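Local coordinates for protein Plm1 (Streptomyces sp. HK803, PDB 4HXY) that probably reduces, with NADPH, the keto group of a polyketide intermediate in the first module of phoslactomycin biosynthesis, as a modular polyketide synthase ketoreductase, at residues Ser212-Ile216 with Ala241-Ala245; Gly188-Ile192 with Gly267-Arg271. All blocks are in the same frame, centred on the assembly; numbering follows the deposited sequence. Where two conformers were deposited one is given.

How the contacts relate
Both contacts are parallel strand pairings near the start of strands of one sheet, the Rossmann sheet of the ketoreductase, their centres about 8 Å apart. Strand 189-193 joins them: one edge takes strand 215-220, which contact 1 pairs onward with strand 242-247, while the other takes strand 270-275 in contact 2. Arg-215 O and Val-190 N, 2.9 Å apart, are a probable hydrogen bond between the two. Both are partly buried. Contact 1 is a regular backbone ladder, with Ile-216 and Ala-243 buried on one face and Arg-215 and exposed Thr-242 on the other. In contact 2 a threonine hydroxyl and a water supplement a single backbone bond; Thr-189, Leu-191 and Val-270 are buried, Pro-269 exposed.

Contact 1: residues Ser212-Ile216 with Ala241-Ala245; sequences SADRI and ATAEA
Two strands start here side by side and run parallel, with Arg-215 opposite Thr-242 (CA-CA 4.7 Å) and Ile-216 opposite Ala-243 (CA-CA 4.6 Å). Ser-212 stays clear of the partner segment and turns its OG to Pro-186 O. Ala-213 is small enough to lie against Val-190 of the next strand, while its carbonyl O comes 3.5 Å from Ala-241 CB. At Asp-214 (phi/psi -85/-39) the chain is not yet extended; its O accepts from Thr-242 N at 3.0 Å, and its CA-to-CB bond points away from the partner. Arg-215 is extended (-145/136) with an m, t, t side chain. Its CG passes 3.3 Å from Thr-242 OG1 on the same face; the side chain also touches Thr-189 and Ala-268, and the guanidinium makes a salt bridge with Glu-266. Ile-216 (-118/119, rotamer m, t) completes the ladder: its N donates to Thr-242 O at 2.8 Å, and its O accepts from Glu-244 N at 3.1 Å and lies 3.1 Å from Ala-243 CA, a CA-H...O contact. On the other face, shared with Ala-243, Ile-216 packs CD1 on Ala-241 CB (4.1 Å) and CB on Ala-243 CB (4.4 Å). Alanine suits position 243 because Leu-233 and Ile-236 of helix 229-237 lie close over it; the branched isoleucine touches both that helix and helix 198-210. Strand 215-220, helix 229-237 and strand 242-247 thus form the beta-alpha-beta crossover unit characteristic of a Rossmann fold.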
ATOM      1  N   SER A 212      15.881   6.582  25.094  1.00 11.06           N
ATOM      2  CA  SER A 212      14.553   6.813  25.660  1.00  9.93           C
ATOM      3  C   SER A 212      13.798   5.555  26.075  1.00  9.10           C
ATOM      4  O   SER A 212      12.893   5.623  26.900  1.00  9.11           O
ATOM      5  CB  SER A 212      13.699   7.588  24.640  1.00  9.55           C
ATOM      6  OG  SER A 212      13.645   6.899  23.397  1.00  9.47           O
ATOM      7  N   ALA A 213      14.103   4.429  25.447  1.00  8.93           N
ATOM      8  CA  ALA A 213      13.366   3.191  25.675  1.00  8.39           C
ATOM      9  C   ALA A 213      13.957   2.350  26.797  1.00  8.45           C
ATOM     10  O   ALA A 213      15.149   2.455  27.103  1.00  8.49           O
ATOM     11  CB  ALA A 213      13.291   2.352  24.384  1.00  8.85           C
ATOM     12  N   ASP A 214      13.117   1.492  27.377  1.00  8.06           N
ATOM     13  CA  ASP A 214      13.585   0.471  28.335  1.00  9.02           C
ATOM     14  C   ASP A 214      14.071  -0.805  27.643  1.00  9.08           C
ATOM     15  O   ASP A 214      15.058  -1.399  28.073  1.00  9.16           O
ATOM     16  CB  ASP A 214      12.464   0.094  29.307  1.00  9.29           C
ATOM     17  CG  ASP A 214      12.155   1.185  30.327  1.00 10.08           C
ATOM     18  OD1 ASP A 214      13.047   2.032  30.614  1.00 10.23           O
ATOM     19  OD2 ASP A 214      10.994   1.199  30.839  1.00 12.93           O
ATOM     20  N   ARG A 215      13.374  -1.229  26.589  1.00  9.21           N
ATOM     21  CA  ARG A 215      13.611  -2.520  25.929  1.00  9.83           C
ATOM     22  C   ARG A 215      13.388  -2.402  24.435  1.00  9.46           C
ATOM     23  O   ARG A 215      12.400  -1.816  24.014  1.00  9.89           O
ATOM     24  CB  ARG A 215      12.645  -3.579  26.421  1.00 10.62           C
ATOM     25  CG  ARG A 215      12.738  -3.896  27.855  1.00 13.83           C
ATOM     26  CD  ARG A 215      12.120  -5.243  28.087  1.00 16.75           C
ATOM     27  NE  ARG A 215      11.944  -5.469  29.517  1.00 19.63           N
ATOM     28  CZ  ARG A 215      11.463  -6.587  30.032  1.00 19.81           C
ATOM     29  NH1 ARG A 215      11.114  -7.594  29.229  1.00 19.04           N
ATOM     30  NH2 ARG A 215      11.336  -6.689  31.346  1.00 20.48           N
ATOM     31  N   ILE A 216      14.295  -2.981  23.660  1.00  9.25           N
ATOM     32  CA  ILE A 216      14.159  -3.040  22.211  1.00  9.60           C
ATOM     33  C   ILE A 216      14.095  -4.506  21.800  1.00 10.06           C
ATOM     34  O   ILE A 216      15.006  -5.281  22.099  1.00  9.34           O
ATOM     35  CB  ILE A 216      15.313  -2.307  21.511  1.00  9.99           C
ATOM     36  CG1 ILE A 216      15.322  -0.842  21.926  1.00 11.44           C
ATOM     37  CG2 ILE A 216      15.180  -2.420  19.979  1.00 10.72           C
ATOM     38  CD1 ILE A 216      16.592  -0.109  21.549  1.00 13.94           C
ATOM     39  N   ALA A 241      19.182   0.503  26.859  1.00 23.68           N
ATOM     40  CA  ALA A 241      18.006  -0.359  26.814  1.00 22.42           C
ATOM     41  C   ALA A 241      18.464  -1.808  26.738  1.00 21.09           C
ATOM     42  O   ALA A 241      19.509  -2.102  26.185  1.00 22.48           O
ATOM     43  CB  ALA A 241      17.134  -0.028  25.596  1.00 22.82           C
ATOM     44  N   THR A 242      17.679  -2.722  27.280  1.00 19.07           N
ATOM     45  CA  THR A 242      17.922  -4.117  27.019  1.00 17.20           C
ATOM     46  C   THR A 242      17.463  -4.384  25.591  1.00 16.14           C
ATOM     47  O   THR A 242      16.643  -3.657  25.039  1.00 14.39           O
ATOM     48  CB  THR A 242      17.210  -5.037  28.030  1.00 17.31           C
ATOM     49  OG1 THR A 242      15.806  -5.006  27.835  1.00 19.65           O
ATOM     50  CG2 THR A 242      17.533  -4.622  29.473  1.00 17.04           C
ATOM     51  N   ALA A 243      18.036  -5.389  24.973  1.00 14.75           N
ATOM     52  CA  ALA A 243      17.654  -5.732  23.606  1.00 14.58           C
ATOM     53  C   ALA A 243      17.767  -7.220  23.411  1.00 14.55           C
ATOM     54  O   ALA A 243      18.653  -7.874  23.987  1.00 15.07           O
ATOM     55  CB  ALA A 243      18.519  -5.036  22.632  1.00 14.28           C
ATOM     56  N   GLU A 244      16.869  -7.750  22.591  1.00 13.70           N
ATOM     57  CA  GLU A 244      16.870  -9.155  22.275  1.00 14.01           C
ATOM     58  C   GLU A 244      16.291  -9.319  20.885  1.00 12.93           C
ATOM     59  O   GLU A 244      15.481  -8.491  20.444  1.00 11.64           O
ATOM     60  CB  GLU A 244      16.102  -9.955  23.332  1.00 15.37           C
ATOM     61  CG  GLU A 244      14.658 -10.272  23.090  1.00 20.97           C
ATOM     62  CD  GLU A 244      14.096 -11.293  24.112  1.00 27.88           C
ATOM     63  OE1 GLU A 244      13.597 -10.858  25.176  1.00 30.68           O
ATOM     64  OE2 GLU A 244      14.122 -12.528  23.833  1.00 32.54           O
ATOM     65  N   ALA A 245      16.717 -10.370  20.195  1.00 11.64           N
ATOM     66  CA  ALA A 245      16.065 -10.761  18.945  1.00 11.41           C
ATOM     67  C   ALA A 245      15.238 -11.986  19.235  1.00 11.43           C
ATOM     68  O   ALA A 245      15.735 -12.953  19.857  1.00 13.72           O
ATOM     69  CB  ALA A 245      17.071 -11.008  17.839  1.00 11.14           C
TER

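Contact 2: residues Gly188-Ile192 with Gly267-Arg271; sequences GTVLI and GAPVR
Thr-189 makes both direct hydrogen bonds: its OG1 (chi1 m) donates to Ala-268 O at 2.8 Å, and its backbone O accepts from Arg-271 N at 2.9 Å, nearly straight at 171°. A water donates to Pro-269 O at 2.7 Å and accepts a weak bond of 3.3 Å from Thr-189 N. Thr-189 faces Val-270 as a parallel pair, CA-CA 4.7 Å, whose side chains diverge. End to end, CA 188 to 191 and CA 268 to 271 run 69° apart, Ala-268 and Pro-269 being still loop. Gly-188 has positive phi (71°), and a CB there would clash with Arg-271 CG, so glycine fits. Gly-267, also at positive phi, ends helix 253-265 in a Schellman motif. Leu-191 CB meets Val-270 CG1 at 4.0 Å; the end of Arg-271 leads away from segment 188-192, to a salt bridge with Asp-315. The parallel pairing places strand 189-193 between strands 215-220 and 270-275 of the ketoreductase's Rossmann-type sheet, with Ile-192 packed on helix 198-210.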
ATOM      1  N   GLY A 188       9.472   2.680  27.018  1.00 10.76           N
ATOM      2  CA  GLY A 188       9.048   1.336  27.369  1.00  9.95           C
ATOM      3  C   GLY A 188       9.620   0.314  26.415  1.00  9.46           C
ATOM      4  O   GLY A 188      10.797   0.398  26.049  1.00  9.37           O
ATOM      5  N   THR A 189       8.770  -0.637  26.015  1.00  8.94           N
ATOM      6  CA  THR A 189       9.161  -1.709  25.099  1.00  9.11           C
ATOM      7  C   THR A 189       8.826  -1.335  23.654  1.00  9.02           C
ATOM      8  O   THR A 189       7.662  -1.032  23.336  1.00 10.00           O
ATOM      9  CB  THR A 189       8.466  -3.006  25.483  1.00  9.37           C
ATOM     10  OG1 THR A 189       8.908  -3.372  26.807  1.00  9.40           O
ATOM     11  CG2 THR A 189       8.792  -4.125  24.523  1.00  9.50           C
ATOM     12  N   VAL A 190       9.857  -1.358  22.809  1.00  8.23           N
ATOM     13  CA  VAL A 190       9.747  -1.045  21.386  1.00  7.77           C
ATOM     14  C   VAL A 190       9.897  -2.362  20.638  1.00  8.35           C
ATOM     15  O   VAL A 190      10.912  -3.050  20.794  1.00  8.84           O
ATOM     16  CB  VAL A 190      10.840  -0.058  20.961  1.00  7.21           C
ATOM     17  CG1 VAL A 190      10.732   0.289  19.481  1.00  6.12           C
ATOM     18  CG2 VAL A 190      10.730   1.220  21.779  1.00  7.31           C
ATOM     19  N   LEU A 191       8.872  -2.722  19.864  1.00  7.53           N
ATOM     20  CA  LEU A 191       8.858  -3.955  19.078  1.00  7.66           C
ATOM     21  C   LEU A 191       9.076  -3.602  17.608  1.00  7.73           C
ATOM     22  O   LEU A 191       8.291  -2.874  17.027  1.00  8.88           O
ATOM     23  CB  LEU A 191       7.534  -4.690  19.274  1.00  8.18           C
ATOM     24  CG  LEU A 191       7.295  -5.942  18.430  1.00  9.09           C
ATOM     25  CD1 LEU A 191       8.320  -7.010  18.826  1.00 10.43           C
ATOM     26  CD2 LEU A 191       5.853  -6.429  18.610  1.00 12.48           C
ATOM     27  N   ILE A 192      10.134  -4.137  17.017  1.00  7.58           N
ATOM     28  CA  ILE A 192      10.460  -3.858  15.635  1.00  7.06           C
ATOM     29  C   ILE A 192      10.351  -5.165  14.850  1.00  7.36           C
ATOM     30  O   ILE A 192      11.194  -6.053  14.982  1.00  7.79           O
ATOM     31  CB  ILE A 192      11.854  -3.219  15.485  1.00  6.71           C
ATOM     32  CG1 ILE A 192      11.981  -1.950  16.346  1.00  7.23           C
ATOM     33  CG2 ILE A 192      12.140  -2.925  14.006  1.00  8.42           C
ATOM     34  CD1 ILE A 192      13.397  -1.355  16.418  1.00  7.95           C
ATOM     35  N   GLY A 267       5.377  -6.256  33.365  1.00 17.13           N
ATOM     36  CA  GLY A 267       5.233  -4.824  33.592  1.00 16.26           C
ATOM     37  C   GLY A 267       5.998  -3.999  32.569  1.00 14.91           C
ATOM     38  O   GLY A 267       6.332  -2.837  32.826  1.00 14.57           O
ATOM     39  N   ALA A 268       6.275  -4.612  31.416  1.00 13.79           N
ATOM     40  CA  ALA A 268       7.005  -3.973  30.309  1.00 13.23           C
ATOM     41  C   ALA A 268       6.225  -4.148  29.010  1.00 12.10           C
ATOM     42  O   ALA A 268       6.749  -4.675  28.034  1.00 13.00           O
ATOM     43  CB  ALA A 268       8.417  -4.554  30.167  1.00 13.10           C
ATOM     44  N   PRO A 269       4.962  -3.710  29.001  1.00 11.22           N
ATOM     45  CA  PRO A 269       4.114  -3.915  27.817  1.00 10.90           C
ATOM     46  C   PRO A 269       4.658  -3.189  26.580  1.00  9.88           C
ATOM     47  O   PRO A 269       5.284  -2.143  26.711  1.00 10.25           O
ATOM     48  CB  PRO A 269       2.769  -3.326  28.251  1.00 11.42           C
ATOM     49  CG  PRO A 269       3.121  -2.319  29.287  1.00 11.54           C
ATOM     50  CD  PRO A 269       4.274  -2.897  30.023  1.00 11.49           C
ATOM     51  N   VAL A 270       4.444  -3.776  25.400  1.00  9.35           N
ATOM     52  CA  VAL A 270       4.768  -3.124  24.131  1.00  8.65           C
ATOM     53  C   VAL A 270       4.052  -1.792  24.102  1.00  8.40           C
ATOM     54  O   VAL A 270       2.838  -1.745  24.318  1.00  9.13           O
ATOM     55  CB  VAL A 270       4.344  -3.983  22.897  1.00  8.51           C
ATOM     56  CG1 VAL A 270       4.558  -3.196  21.577  1.00  7.61           C
ATOM     57  CG2 VAL A 270       5.099  -5.303  22.887  1.00 10.01           C
ATOM     58  N   ARG A 271       4.821  -0.721  23.873  0.62  8.52           N
ATOM     59  CA  ARG A 271       4.294   0.646  23.742  0.62  9.13           C
ATOM     60  C   ARG A 271       4.444   1.228  22.338  0.62  8.40           C
ATOM     61  O   ARG A 271       3.690   2.110  21.969  0.62  9.34           O
ATOM     62  CB  ARG A 271       4.971   1.589  24.754  0.62  9.50           C
ATOM     63  CG  ARG A 271       4.829   1.154  26.223  0.62 12.67           C
ATOM     64  CD  ARG A 271       3.376   0.991  26.617  0.62 16.53           C
ATOM     65  NE  ARG A 271       2.638   2.246  26.438  0.62 19.59           N
ATOM     66  CZ  ARG A 271       1.380   2.345  26.008  0.62 22.65           C
ATOM     67  NH1 ARG A 271       0.675   1.264  25.678  0.62 23.64           N
ATOM     68  NH2 ARG A 271       0.828   3.544  25.891  0.62 23.52           N
TER
HETATM   69  O   HOH W   1       6.600  -0.676  28.522  1.00 13.59           O